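Local coordinates for LbaCas13a H328A (C2c2) (PDB 5WLH), which binds a CRISPR guide-RNA precursor and belongs to the Cas13a enzymes, RNA-targeting nucleases that in this case cleave at A, at residues 673-678 with 726-731; 666-671 with 888-893; 741-746 with 791-796. All coordinates share one frame; numbering follows the deposited sequence. Where two conformers were deposited one is given.

Overall arrangement
Interactions 1 and 2 adjoin, their centres about 17 Å apart, and interaction 2 reaches the RNA through Arg-671. Both draw on the loop between helix 654-665 and helix 678-681, and they touch where the Arg-671 guanidinium packs in a cation-pi contact on Tyr-729; these two side chains also reach phosphates of neighbouring nucleotides of chain B. Along the chain, interaction 2 closes a long loop inside which interactions 1 and 3 follow in series. Interaction 3 joins helices 736-745 and 786-799, its centre about 19 Å from that of interaction 1 and about 30 Å from that of interaction 2. Its nearest atom is about 12 Å from the RNA, and its contacts are helix packing.

Interaction 1 of 3, residues 673-678 with 726-731; sequences SQVPSF and EIYYNA. With nucleotides of chain B.
Tyr-728 and Tyr-729, neighbours on helix 709-732, each hydrogen-bond the backbone of loop 673-678. Tyr-728 OH donates to Pro-676 O over 2.7 Å, tilted 28° from the carbonyl plane. Phe-678 N donates to Tyr-729 OH in a nearly straight bond (2.8 Å, 171°). Apolar contacts accompany these bonds. Tyr-728 CG, anti to its backbone N (chi1 -177°), lies against Phe-678 CD1, which packs 3.7 Å from Tyr-728 CB. Phe-678 CA lies over one face of the Tyr-728 ring, a CH-pi contact 4.1 Å from the centroid; the two rings meet obliquely. Replacing Tyr-728 by a phenylalanine would probably keep this packing but leave Pro-676 O without its hydroxyl donor and the loop less firmly tied to the helix. Polar bonds to the RNA, chain B, complete the contact. Tyr-729 OH donates to OP2 of A34 (2.6 Å), and Ser-677 N to OP1 of G33 (2.7 Å). Ser-677 OG mainly caps Lys-680 N at the start of the next helix and bonds that OP1 weakly. Tyr-729 OH thus links a backbone N-H to a phosphate, and the bonds from Tyr-729 and Ser-677 hold the RNA by two successive backbone phosphates.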
loop_
_atom_site.group_PDB
_atom_site.type_symbol
_atom_site.label_atom_id
_atom_site.label_comp_id
_atom_site.label_asym_id
_atom_site.label_seq_id
_atom_site.Cartn_x
_atom_site.Cartn_y
_atom_site.Cartn_z
ATOM N N SER A 673 -9.228 13.193 7.607
ATOM C CA SER A 673 -7.962 12.493 7.548
ATOM C C SER A 673 -6.798 13.488 7.519
ATOM O O SER A 673 -6.972 14.705 7.327
ATOM C CB SER A 673 -7.902 11.605 6.310
ATOM O OG SER A 673 -7.830 12.449 5.204
ATOM N N GLN A 674 -5.593 12.940 7.695
ATOM C CA GLN A 674 -4.334 13.687 7.617
ATOM C C GLN A 674 -4.361 14.918 8.519
ATOM O O GLN A 674 -3.869 15.988 8.164
ATOM C CB GLN A 674 -3.986 14.062 6.174
ATOM C CG GLN A 674 -3.498 12.889 5.298
ATOM C CD GLN A 674 -2.007 12.559 5.454
ATOM O OE1 GLN A 674 -1.287 13.194 6.221
ATOM N NE2 GLN A 674 -1.543 11.558 4.706
ATOM N N VAL A 675 -4.980 14.766 9.678
ATOM C CA VAL A 675 -4.701 15.589 10.849
ATOM C C VAL A 675 -3.866 14.750 11.811
ATOM O O VAL A 675 -4.228 13.592 12.064
ATOM C CB VAL A 675 -5.994 16.066 11.511
ATOM C CG1 VAL A 675 -5.672 16.856 12.770
ATOM C CG2 VAL A 675 -6.809 16.916 10.532
ATOM N N PRO A 676 -2.756 15.264 12.343
ATOM C CA PRO A 676 -1.962 14.474 13.289
ATOM C C PRO A 676 -2.818 13.894 14.401
ATOM O O PRO A 676 -3.708 14.561 14.940
ATOM C CB PRO A 676 -0.950 15.491 13.833
ATOM C CG PRO A 676 -0.774 16.450 12.742
ATOM C CD PRO A 676 -2.133 16.568 12.058
ATOM N N SER A 677 -2.550 12.636 14.743
ATOM C CA SER A 677 -3.331 11.974 15.774
ATOM C C SER A 677 -3.083 12.654 17.111
ATOM O O SER A 677 -2.029 13.247 17.332
ATOM C CB SER A 677 -2.953 10.503 15.887
ATOM O OG SER A 677 -1.675 10.373 16.501
ATOM N N PHE A 678 -4.076 12.567 17.999
ATOM C CA PHE A 678 -3.887 13.093 19.348
ATOM C C PHE A 678 -2.621 12.519 19.961
ATOM O O PHE A 678 -1.819 13.250 20.554
ATOM C CB PHE A 678 -5.088 12.763 20.235
ATOM C CG PHE A 678 -4.850 13.069 21.696
ATOM C CD1 PHE A 678 -4.893 14.379 22.149
ATOM C CD2 PHE A 678 -4.549 12.059 22.588
ATOM C CE1 PHE A 678 -4.653 14.667 23.486
ATOM C CE2 PHE A 678 -4.318 12.336 23.914
ATOM C CZ PHE A 678 -4.362 13.645 24.360
ATOM N N GLU A 726 -10.548 12.838 23.726
ATOM C CA GLU A 726 -11.915 13.068 23.286
ATOM C C GLU A 726 -12.140 14.536 22.956
ATOM O O GLU A 726 -12.827 14.858 21.983
ATOM C CB GLU A 726 -12.894 12.576 24.348
ATOM C CG GLU A 726 -12.903 11.066 24.499
ATOM C CD GLU A 726 -13.472 10.362 23.268
ATOM O OE1 GLU A 726 -12.780 9.486 22.718
ATOM O OE2 GLU A 726 -14.614 10.669 22.864
ATOM N N ILE A 727 -11.544 15.441 23.734
ATOM C CA ILE A 727 -11.690 16.865 23.434
ATOM C C ILE A 727 -11.017 17.208 22.117
ATOM O O ILE A 727 -11.551 17.984 21.312
ATOM C CB ILE A 727 -11.113 17.716 24.573
ATOM C CG1 ILE A 727 -11.928 17.495 25.851
ATOM C CG2 ILE A 727 -11.054 19.176 24.136
ATOM C CD1 ILE A 727 -11.339 18.207 27.057
ATOM N N TYR A 728 -9.830 16.647 21.889
ATOM C CA TYR A 728 -9.073 16.930 20.678
ATOM C C TYR A 728 -9.929 16.671 19.452
ATOM O O TYR A 728 -10.087 17.538 18.587
ATOM C CB TYR A 728 -7.811 16.057 20.663
ATOM C CG TYR A 728 -6.879 16.278 19.495
ATOM C CD1 TYR A 728 -5.989 17.335 19.486
ATOM C CD2 TYR A 728 -6.886 15.416 18.401
ATOM C CE1 TYR A 728 -5.134 17.539 18.430
ATOM C CE2 TYR A 728 -6.026 15.613 17.341
ATOM C CZ TYR A 728 -5.158 16.660 17.357
ATOM O OH TYR A 728 -4.311 16.850 16.306
ATOM N N TYR A 729 -10.549 15.501 19.398
ATOM C CA TYR A 729 -11.259 15.137 18.181
ATOM C C TYR A 729 -12.639 15.780 18.112
ATOM O O TYR A 729 -13.061 16.220 17.037
ATOM C CB TYR A 729 -11.371 13.616 18.071
ATOM C CG TYR A 729 -10.030 12.959 17.822
ATOM C CD1 TYR A 729 -9.334 13.196 16.636
ATOM C CD2 TYR A 729 -9.469 12.112 18.764
ATOM C CE1 TYR A 729 -8.098 12.606 16.399
ATOM C CE2 TYR A 729 -8.252 11.516 18.537
ATOM C CZ TYR A 729 -7.575 11.767 17.349
ATOM O OH TYR A 729 -6.353 11.180 17.134
ATOM N N ASN A 730 -13.342 15.873 19.242
ATOM C CA ASN A 730 -14.763 16.184 19.213
ATOM C C ASN A 730 -15.094 17.649 19.488
ATOM O O ASN A 730 -16.255 18.050 19.309
ATOM C CB ASN A 730 -15.495 15.285 20.209
ATOM C CG ASN A 730 -15.419 13.820 19.817
ATOM O OD1 ASN A 730 -16.125 13.383 18.923
ATOM N ND2 ASN A 730 -14.557 13.061 20.487
ATOM N N ALA A 731 -14.118 18.458 19.881
ATOM C CA ALA A 731 -14.363 19.871 20.131
ATOM C C ALA A 731 -13.258 20.745 19.555
ATOM O O ALA A 731 -13.526 21.770 18.922
ATOM C CB ALA A 731 -14.486 20.117 21.642
ATOM P P A B 34 -7.019 9.497 14.159
ATOM O OP1 A B 34 -8.468 9.636 13.838
ATOM O OP2 A B 34 -6.198 10.702 14.542
ATOM O "O5'" A B 34 -6.713 8.386 15.244
ATOM C "C5'" A B 34 -7.474 7.188 15.305
ATOM C "C4'" A B 34 -7.446 6.576 16.686
ATOM O "O4'" A B 34 -6.162 5.928 16.924
ATOM C "C3'" A B 34 -7.659 7.567 17.844
ATOM O "O3'" A B 34 -8.505 6.982 18.825
ATOM C "C2'" A B 34 -6.255 7.713 18.434
ATOM O "O2'" A B 34 -6.221 8.050 19.804
ATOM C "C1'" A B 34 -5.673 6.322 18.189
ATOM N N9 A B 34 -4.206 6.287 18.219
ATOM C C8 A B 34 -3.267 6.886 17.420
ATOM N N7 A B 34 -2.031 6.652 17.802
ATOM C C5 A B 34 -2.162 5.866 18.936
ATOM C C6 A B 34 -1.236 5.282 19.819
ATOM N N6 A B 34 0.091 5.399 19.712
ATOM N N1 A B 34 -1.719 4.554 20.851
ATOM C C2 A B 34 -3.048 4.427 20.983
ATOM N N3 A B 34 -4.015 4.929 20.216
ATOM C C4 A B 34 -3.498 5.638 19.199
ATOM P P G B 33 -0.738 10.153 12.333
ATOM O OP1 G B 33 -0.676 11.277 13.310
ATOM O OP2 G B 33 0.077 8.922 12.574
ATOM O "O5'" G B 33 -2.242 9.680 12.199
ATOM C "C5'" G B 33 -3.274 10.606 11.899
ATOM C "C4'" G B 33 -4.553 9.874 11.601
ATOM O "O4'" G B 33 -4.389 9.089 10.376
ATOM C "C3'" G B 33 -4.980 8.879 12.683
ATOM O "O3'" G B 33 -6.388 8.903 12.819
ATOM C "C2'" G B 33 -4.581 7.539 12.078
ATOM O "O2'" G B 33 -5.268 6.414 12.576
ATOM C "C1'" G B 33 -4.879 7.793 10.614
ATOM N N9 G B 33 -4.281 6.767 9.750
ATOM C C8 G B 33 -4.974 5.968 8.865
ATOM N N7 G B 33 -4.218 5.053 8.311
ATOM C C5 G B 33 -2.979 5.230 8.900
ATOM C C6 G B 33 -1.775 4.525 8.694
ATOM O O6 G B 33 -1.554 3.579 7.925
ATOM N N1 G B 33 -0.753 5.027 9.476
ATOM C C2 G B 33 -0.861 6.082 10.349
ATOM N N2 G B 33 0.252 6.419 11.009
ATOM N N3 G B 33 -1.976 6.751 10.553
ATOM C C4 G B 33 -2.998 6.279 9.803
ATOM P P A B 32 4.131 8.772 9.254
ATOM O OP1 A B 32 4.912 9.477 10.314
ATOM O OP2 A B 32 4.112 7.289 9.236
ATOM O "O5'" A B 32 2.607 9.257 9.296
ATOM C "C5'" A B 32 2.282 10.636 9.179
ATOM C "C4'" A B 32 0.822 10.826 8.871
ATOM O "O4'" A B 32 0.530 10.333 7.540
ATOM C "C3'" A B 32 -0.138 10.078 9.779
ATOM O "O3'" A B 32 -0.400 10.840 10.940
ATOM C "C2'" A B 32 -1.363 9.887 8.902
ATOM O "O2'" A B 32 -2.117 11.088 8.877
ATOM C "C1'" A B 32 -0.729 9.694 7.520
ATOM N N9 A B 32 -0.514 8.277 7.152
ATOM C C8 A B 32 0.603 7.519 7.422
ATOM N N7 A B 32 0.551 6.291 6.957
ATOM C C5 A B 32 -0.686 6.238 6.322
ATOM C C6 A B 32 -1.342 5.204 5.617
ATOM N N6 A B 32 -0.817 3.982 5.443
ATOM N N1 A B 32 -2.569 5.462 5.115
ATOM C C2 A B 32 -3.089 6.688 5.291
ATOM N N3 A B 32 -2.563 7.732 5.933
ATOM C C4 A B 32 -1.351 7.444 6.432
#

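Interaction 2 of 3, residues 666-671 with 888-893; sequences KDNVER and KPYAGL. With nucleotides of chain B.
Asp-667 and Pro-889 bring their CA atoms to 4.8 Å where the extended loop 666-671 passes a type I beta turn, Lys-888 to Ala-891, that leads into helix 891-898. No direct hydrogen bond joins the two backbones; two waters do so instead. One donates to Lys-666 O (2.6 Å) and accepts from Lys-888 N. The other accepts from Asn-668 N and donates to Pro-889 O, 2.7 Å away. Pro-889 CB packs against Lys-666 O and, at 3.5 Å, against Asn-668 OD1. Asn-668 carries most of the side-chain contact: with CG beside its backbone N (chi1 -75°), its side chain crosses those of Pro-889 and Tyr-890 at about a right angle. Asn-668 ND2 sits 3.5 Å above the plane of the Tyr-890 ring, displaced toward the rim near CE1, with amide and ring planes 64° apart. Asn-668 OD1 lies near CZ of the same ring. At the other end of 666-671, the extended side chain of Arg-671 turns its guanidinium edge to the RNA of chain B. Arg-671 NH1 bonds both OP1 of U35 (2.7 Å) and OP1 of A34 (3.0 Å). Arg-671 NH2 adds a straight bond to OP2 of U35 (3.1 Å, 179°). Between these two ends, Glu-670 forms a salt bridge with Lys-929. The Pro-889 turn is therefore a water-bridged surface contact at the start of a helix, while the guanidinium bonded to two consecutive phosphates is typical of sequence-independent recognition of an RNA backbone.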
loop_
_atom_site.group_PDB
_atom_site.type_symbol
_atom_site.label_atom_id
_atom_site.label_comp_id
_atom_site.label_asym_id
_atom_site.label_seq_id
_atom_site.Cartn_x
_atom_site.Cartn_y
_atom_site.Cartn_z
ATOM N N LYS A 666 -23.037 15.797 21.610
ATOM C CA LYS A 666 -24.335 16.285 21.142
ATOM C C LYS A 666 -24.497 16.091 19.643
ATOM O O LYS A 666 -25.618 15.879 19.163
ATOM C CB LYS A 666 -24.512 17.766 21.497
ATOM C CG LYS A 666 -23.515 18.709 20.829
ATOM C CD LYS A 666 -23.638 20.147 21.325
ATOM C CE LYS A 666 -22.397 20.971 20.968
ATOM N NZ LYS A 666 -22.505 22.395 21.397
ATOM N N ASP A 667 -23.404 16.183 18.885
ATOM C CA ASP A 667 -23.433 15.975 17.447
ATOM C C ASP A 667 -22.420 14.912 17.080
ATOM O O ASP A 667 -21.328 14.865 17.652
ATOM C CB ASP A 667 -23.124 17.263 16.678
ATOM C CG ASP A 667 -24.020 18.409 17.094
ATOM O OD1 ASP A 667 -25.246 18.188 17.198
ATOM O OD2 ASP A 667 -23.497 19.517 17.320
ATOM N N ASN A 668 -22.787 14.049 16.139
ATOM C CA ASN A 668 -21.809 13.109 15.607
ATOM C C ASN A 668 -20.724 13.891 14.878
ATOM O O ASN A 668 -21.014 14.830 14.133
ATOM C CB ASN A 668 -22.488 12.110 14.674
ATOM C CG ASN A 668 -23.289 11.068 15.435
ATOM O OD1 ASN A 668 -23.000 10.780 16.601
ATOM N ND2 ASN A 668 -24.300 10.502 14.784
ATOM N N VAL A 669 -19.470 13.520 15.120
ATOM C CA VAL A 669 -18.311 14.223 14.584
ATOM C C VAL A 669 -17.699 13.368 13.480
ATOM O O VAL A 669 -17.376 12.197 13.704
ATOM C CB VAL A 669 -17.284 14.525 15.686
ATOM C CG1 VAL A 669 -16.068 15.221 15.103
ATOM C CG2 VAL A 669 -17.932 15.366 16.790
ATOM N N GLU A 670 -17.593 13.939 12.284
ATOM C CA GLU A 670 -16.902 13.307 11.163
ATOM C C GLU A 670 -15.453 13.777 11.164
ATOM O O GLU A 670 -15.176 14.949 10.895
ATOM C CB GLU A 670 -17.587 13.670 9.852
ATOM C CG GLU A 670 -17.075 12.922 8.648
ATOM C CD GLU A 670 -17.972 13.146 7.446
ATOM O OE1 GLU A 670 -18.925 13.941 7.586
ATOM O OE2 GLU A 670 -17.738 12.536 6.376
ATOM N N ARG A 671 -14.531 12.877 11.480
ATOM C CA ARG A 671 -13.131 13.246 11.522
ATOM C C ARG A 671 -12.536 13.354 10.133
ATOM O O ARG A 671 -12.846 12.557 9.244
ATOM C CB ARG A 671 -12.337 12.226 12.314
ATOM C CG ARG A 671 -12.573 12.339 13.771
ATOM C CD ARG A 671 -11.619 11.435 14.474
ATOM N NE ARG A 671 -12.171 11.029 15.747
ATOM C CZ ARG A 671 -11.608 10.119 16.522
ATOM N NH1 ARG A 671 -10.462 9.559 16.138
ATOM N NH2 ARG A 671 -12.183 9.785 17.671
ATOM N N LYS A 888 -29.304 14.175 21.216
ATOM C CA LYS A 888 -29.885 13.147 20.348
ATOM C C LYS A 888 -29.117 13.093 19.028
ATOM O O LYS A 888 -29.672 13.356 17.960
ATOM C CB LYS A 888 -31.369 13.423 20.095
ATOM C CG LYS A 888 -32.229 13.537 21.343
ATOM C CD LYS A 888 -32.504 12.179 21.975
ATOM C CE LYS A 888 -32.934 12.336 23.436
ATOM N NZ LYS A 888 -32.769 11.078 24.220
ATOM N N PRO A 889 -27.828 12.733 19.064
ATOM C CA PRO A 889 -27.028 12.794 17.827
ATOM C C PRO A 889 -27.482 11.835 16.730
ATOM O O PRO A 889 -27.219 12.111 15.555
ATOM C CB PRO A 889 -25.603 12.471 18.310
ATOM C CG PRO A 889 -25.787 11.725 19.592
ATOM C CD PRO A 889 -27.022 12.308 20.223
ATOM N N TYR A 890 -28.155 10.732 17.052
ATOM C CA TYR A 890 -28.461 9.716 16.048
ATOM C C TYR A 890 -29.858 9.840 15.462
ATOM O O TYR A 890 -30.238 9.005 14.639
ATOM C CB TYR A 890 -28.272 8.311 16.637
ATOM C CG TYR A 890 -26.817 7.999 16.855
ATOM C CD1 TYR A 890 -26.024 7.513 15.814
ATOM C CD2 TYR A 890 -26.226 8.230 18.083
ATOM C CE1 TYR A 890 -24.678 7.255 16.012
ATOM C CE2 TYR A 890 -24.899 7.971 18.292
ATOM C CZ TYR A 890 -24.124 7.488 17.265
ATOM O OH TYR A 890 -22.792 7.238 17.513
ATOM N N ALA A 891 -30.610 10.881 15.830
ATOM C CA ALA A 891 -32.016 10.964 15.431
ATOM C C ALA A 891 -32.198 10.787 13.922
ATOM O O ALA A 891 -32.969 9.927 13.476
ATOM C CB ALA A 891 -32.604 12.297 15.903
ATOM N N GLY A 892 -31.477 11.573 13.119
ATOM C CA GLY A 892 -31.671 11.505 11.678
ATOM C C GLY A 892 -31.125 10.228 11.065
ATOM O O GLY A 892 -31.734 9.644 10.163
ATOM N N LEU A 893 -29.986 9.762 11.564
ATOM C CA LEU A 893 -29.364 8.568 11.000
ATOM C C LEU A 893 -30.264 7.346 11.115
ATOM O O LEU A 893 -30.256 6.480 10.227
ATOM C CB LEU A 893 -28.032 8.314 11.703
ATOM C CG LEU A 893 -27.168 7.201 11.130
ATOM C CD1 LEU A 893 -26.895 7.460 9.647
ATOM C CD2 LEU A 893 -25.877 7.100 11.935
ATOM P P U B 35 -10.081 6.811 18.565
ATOM O OP1 U B 35 -10.402 7.070 17.143
ATOM O OP2 U B 35 -10.844 7.648 19.523
ATOM O "O5'" U B 35 -10.294 5.287 18.930
ATOM C "C5'" U B 35 -11.578 4.760 19.181
ATOM C "C4'" U B 35 -11.448 3.329 19.611
ATOM O "O4'" U B 35 -10.863 2.553 18.540
ATOM C "C3'" U B 35 -10.505 3.109 20.778
ATOM O "O3'" U B 35 -11.151 3.373 22.002
ATOM C "C2'" U B 35 -10.083 1.657 20.605
ATOM O "O2'" U B 35 -11.049 0.784 21.161
ATOM C "C1'" U B 35 -10.087 1.506 19.074
ATOM N N1 U B 35 -8.719 1.604 18.521
ATOM C C2 U B 35 -7.975 0.447 18.555
ATOM O O2 U B 35 -8.409 -0.609 18.975
ATOM N N3 U B 35 -6.710 0.565 18.059
ATOM C C4 U B 35 -6.116 1.707 17.567
ATOM O O4 U B 35 -4.950 1.633 17.179
ATOM C C5 U B 35 -6.943 2.871 17.574
ATOM C C6 U B 35 -8.195 2.785 18.040
ATOM P P A B 34 -7.019 9.497 14.159
ATOM O OP1 A B 34 -8.468 9.636 13.838
ATOM O OP2 A B 34 -6.198 10.702 14.542
ATOM O "O5'" A B 34 -6.713 8.386 15.244
ATOM C "C5'" A B 34 -7.474 7.188 15.305
ATOM C "C4'" A B 34 -7.446 6.576 16.686
ATOM O "O4'" A B 34 -6.162 5.928 16.924
ATOM C "C3'" A B 34 -7.659 7.567 17.844
ATOM O "O3'" A B 34 -8.505 6.982 18.825
ATOM C "C2'" A B 34 -6.255 7.713 18.434
ATOM O "O2'" A B 34 -6.221 8.050 19.804
ATOM C "C1'" A B 34 -5.673 6.322 18.189
ATOM N N9 A B 34 -4.206 6.287 18.219
ATOM C C8 A B 34 -3.267 6.886 17.420
ATOM N N7 A B 34 -2.031 6.652 17.802
ATOM C C5 A B 34 -2.162 5.866 18.936
ATOM C C6 A B 34 -1.236 5.282 19.819
ATOM N N6 A B 34 0.091 5.399 19.712
ATOM N N1 A B 34 -1.719 4.554 20.851
ATOM C C2 A B 34 -3.048 4.427 20.983
ATOM N N3 A B 34 -4.015 4.929 20.216
ATOM C C4 A B 34 -3.498 5.638 19.199
HETATM O O HOH W 1 -28.065 16.416 19.971
HETATM O O HOH W 2 -25.446 14.124 15.053
#

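Interaction 3 of 3, residues 741-746 with 791-796; sequences RFITKA and QRIKNI
Glu-856 OE2 of helix 843-861 takes salt bridges from Arg-741 NE and Lys-745 NZ, beside the packing of Ile-743 on Ile-793; neither of these two basic residues reaches 791-796. Between the helices themselves the contact is apolar, and no hydrogen bond crosses it. The axes of helix segments 741-745 and 791-796 approach to 10.2 Å, running at 137° to each other, and the CA atoms of Ile-743 and Ile-793 come within 7.1 Å. Ile-793 is the hub, its branches shared among three partners. Its CD1 lies 4.2 Å from Phe-742 CE1, approaching that ring obliquely. Its CG2 faces Ile-743 CG2 at 4.4 Å, and its CG1 is near Ala-746 CB. Lys-794 adds a more exposed flank: bends at chi2 (-77°) and chi3 (78°) bring CE toward Ile-743, and Lys-794 CE rests 4.0 Å from Ile-743 CG2, the two side chains crossing at about a right angle. The lysine therefore packs with its CE end and makes no hydrogen bond across the contact. Around this pair, Leu-846 and Asn-849 of helix 843-861 touch Phe-742, and Asn-849 also touches Ala-746. Helix 805-813 lies against Phe-742 through Leu-805 and against Ile-793 through Ile-808 and Ile-812, so the contact lies beside helices 843-861 and 805-813.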
loop_
_atom_site.group_PDB
_atom_site.type_symbol
_atom_site.label_atom_id
_atom_site.label_comp_id
_atom_site.label_asym_id
_atom_site.label_seq_id
_atom_site.Cartn_x
_atom_site.Cartn_y
_atom_site.Cartn_z
ATOM N N ARG A 741 -6.571 31.218 15.694
ATOM C CA ARG A 741 -5.396 31.356 16.547
ATOM C C ARG A 741 -4.253 30.454 16.099
ATOM O O ARG A 741 -3.078 30.813 16.261
ATOM C CB ARG A 741 -5.757 31.046 18.000
ATOM C CG ARG A 741 -6.518 32.152 18.707
ATOM C CD ARG A 741 -5.874 32.478 20.045
ATOM N NE ARG A 741 -4.414 32.374 19.992
ATOM C CZ ARG A 741 -3.600 33.323 19.530
ATOM N NH1 ARG A 741 -4.086 34.472 19.073
ATOM N NH2 ARG A 741 -2.287 33.121 19.526
ATOM N N PHE A 742 -4.571 29.275 15.562
ATOM C CA PHE A 742 -3.533 28.444 14.968
ATOM C C PHE A 742 -2.854 29.173 13.817
ATOM O O PHE A 742 -1.627 29.133 13.687
ATOM C CB PHE A 742 -4.135 27.117 14.499
ATOM C CG PHE A 742 -3.194 26.265 13.685
ATOM C CD1 PHE A 742 -3.051 26.468 12.314
ATOM C CD2 PHE A 742 -2.471 25.250 14.283
ATOM C CE1 PHE A 742 -2.197 25.681 11.566
ATOM C CE2 PHE A 742 -1.611 24.460 13.540
ATOM C CZ PHE A 742 -1.474 24.674 12.185
ATOM N N ILE A 743 -3.646 29.831 12.970
ATOM C CA ILE A 743 -3.113 30.515 11.795
ATOM C C ILE A 743 -2.227 31.678 12.220
ATOM O O ILE A 743 -1.147 31.900 11.659
ATOM C CB ILE A 743 -4.269 30.991 10.896
ATOM C CG1 ILE A 743 -5.001 29.797 10.261
ATOM C CG2 ILE A 743 -3.769 31.947 9.810
ATOM C CD1 ILE A 743 -6.307 30.186 9.610
ATOM N N THR A 744 -2.673 32.430 13.226
ATOM C CA THR A 744 -1.887 33.549 13.729
ATOM C C THR A 744 -0.577 33.069 14.343
ATOM O O THR A 744 0.504 33.543 13.971
ATOM C CB THR A 744 -2.714 34.327 14.744
ATOM O OG1 THR A 744 -3.819 34.942 14.071
ATOM C CG2 THR A 744 -1.857 35.399 15.420
ATOM N N LYS A 745 -0.656 32.120 15.283
ATOM C CA LYS A 745 0.548 31.605 15.932
ATOM C C LYS A 745 1.523 31.029 14.913
ATOM O O LYS A 745 2.740 31.212 15.034
ATOM C CB LYS A 745 0.177 30.543 16.971
ATOM C CG LYS A 745 0.153 31.045 18.414
ATOM C CD LYS A 745 -0.049 29.902 19.419
ATOM C CE LYS A 745 -1.513 29.470 19.515
ATOM N NZ LYS A 745 -1.981 29.391 20.929
ATOM N N ALA A 746 1.012 30.324 13.911
ATOM C CA ALA A 746 1.846 29.852 12.812
ATOM C C ALA A 746 2.072 30.989 11.820
ATOM O O ALA A 746 3.195 31.236 11.397
ATOM C CB ALA A 746 1.206 28.651 12.122
ATOM N N GLN A 791 4.792 30.789 5.762
ATOM C CA GLN A 791 4.537 31.286 4.414
ATOM C C GLN A 791 3.497 30.428 3.703
ATOM O O GLN A 791 2.535 30.945 3.117
ATOM C CB GLN A 791 5.844 31.329 3.618
ATOM C CG GLN A 791 5.805 32.251 2.410
ATOM C CD GLN A 791 5.408 33.669 2.771
ATOM O OE1 GLN A 791 4.292 34.109 2.483
ATOM N NE2 GLN A 791 6.320 34.394 3.406
ATOM N N ARG A 792 3.667 29.105 3.752
ATOM C CA ARG A 792 2.714 28.228 3.082
ATOM C C ARG A 792 1.339 28.315 3.723
ATOM O O ARG A 792 0.321 28.284 3.018
ATOM C CB ARG A 792 3.225 26.790 3.080
ATOM C CG ARG A 792 4.671 26.682 2.672
ATOM C CD ARG A 792 5.177 25.278 2.861
ATOM N NE ARG A 792 5.052 24.475 1.652
ATOM C CZ ARG A 792 5.982 24.412 0.703
ATOM N NH1 ARG A 792 5.793 23.653 -0.368
ATOM N NH2 ARG A 792 7.102 25.110 0.831
ATOM N N ILE A 793 1.287 28.444 5.054
ATOM C CA ILE A 793 0.009 28.633 5.737
ATOM C C ILE A 793 -0.700 29.868 5.199
ATOM O O ILE A 793 -1.896 29.833 4.878
ATOM C CB ILE A 793 0.216 28.738 7.260
ATOM C CG1 ILE A 793 0.949 27.510 7.792
ATOM C CG2 ILE A 793 -1.119 28.945 7.965
ATOM C CD1 ILE A 793 0.059 26.342 8.081
ATOM N N LYS A 794 0.026 30.987 5.094
ATOM C CA LYS A 794 -0.605 32.206 4.598
ATOM C C LYS A 794 -1.041 32.040 3.149
ATOM O O LYS A 794 -2.119 32.509 2.756
ATOM C CB LYS A 794 0.331 33.412 4.756
ATOM C CG LYS A 794 0.443 34.031 6.181
ATOM C CD LYS A 794 -0.775 34.917 6.570
ATOM C CE LYS A 794 -2.019 34.130 7.002
ATOM N NZ LYS A 794 -3.285 34.915 6.986
ATOM N N ASN A 795 -0.227 31.360 2.339
ATOM C CA ASN A 795 -0.642 31.048 0.973
ATOM C C ASN A 795 -1.926 30.226 0.971
ATOM O O ASN A 795 -2.863 30.516 0.217
ATOM C CB ASN A 795 0.481 30.313 0.245
ATOM C CG ASN A 795 0.154 30.055 -1.209
ATOM O OD1 ASN A 795 0.498 29.009 -1.762
ATOM N ND2 ASN A 795 -0.524 31.009 -1.839
ATOM N N ILE A 796 -1.994 29.206 1.831
ATOM C CA ILE A 796 -3.162 28.328 1.864
ATOM C C ILE A 796 -4.427 29.121 2.183
ATOM O O ILE A 796 -5.439 29.021 1.477
ATOM C CB ILE A 796 -2.941 27.182 2.868
ATOM C CG1 ILE A 796 -1.961 26.164 2.287
ATOM C CG2 ILE A 796 -4.263 26.520 3.228
ATOM C CD1 ILE A 796 -1.381 25.218 3.312
#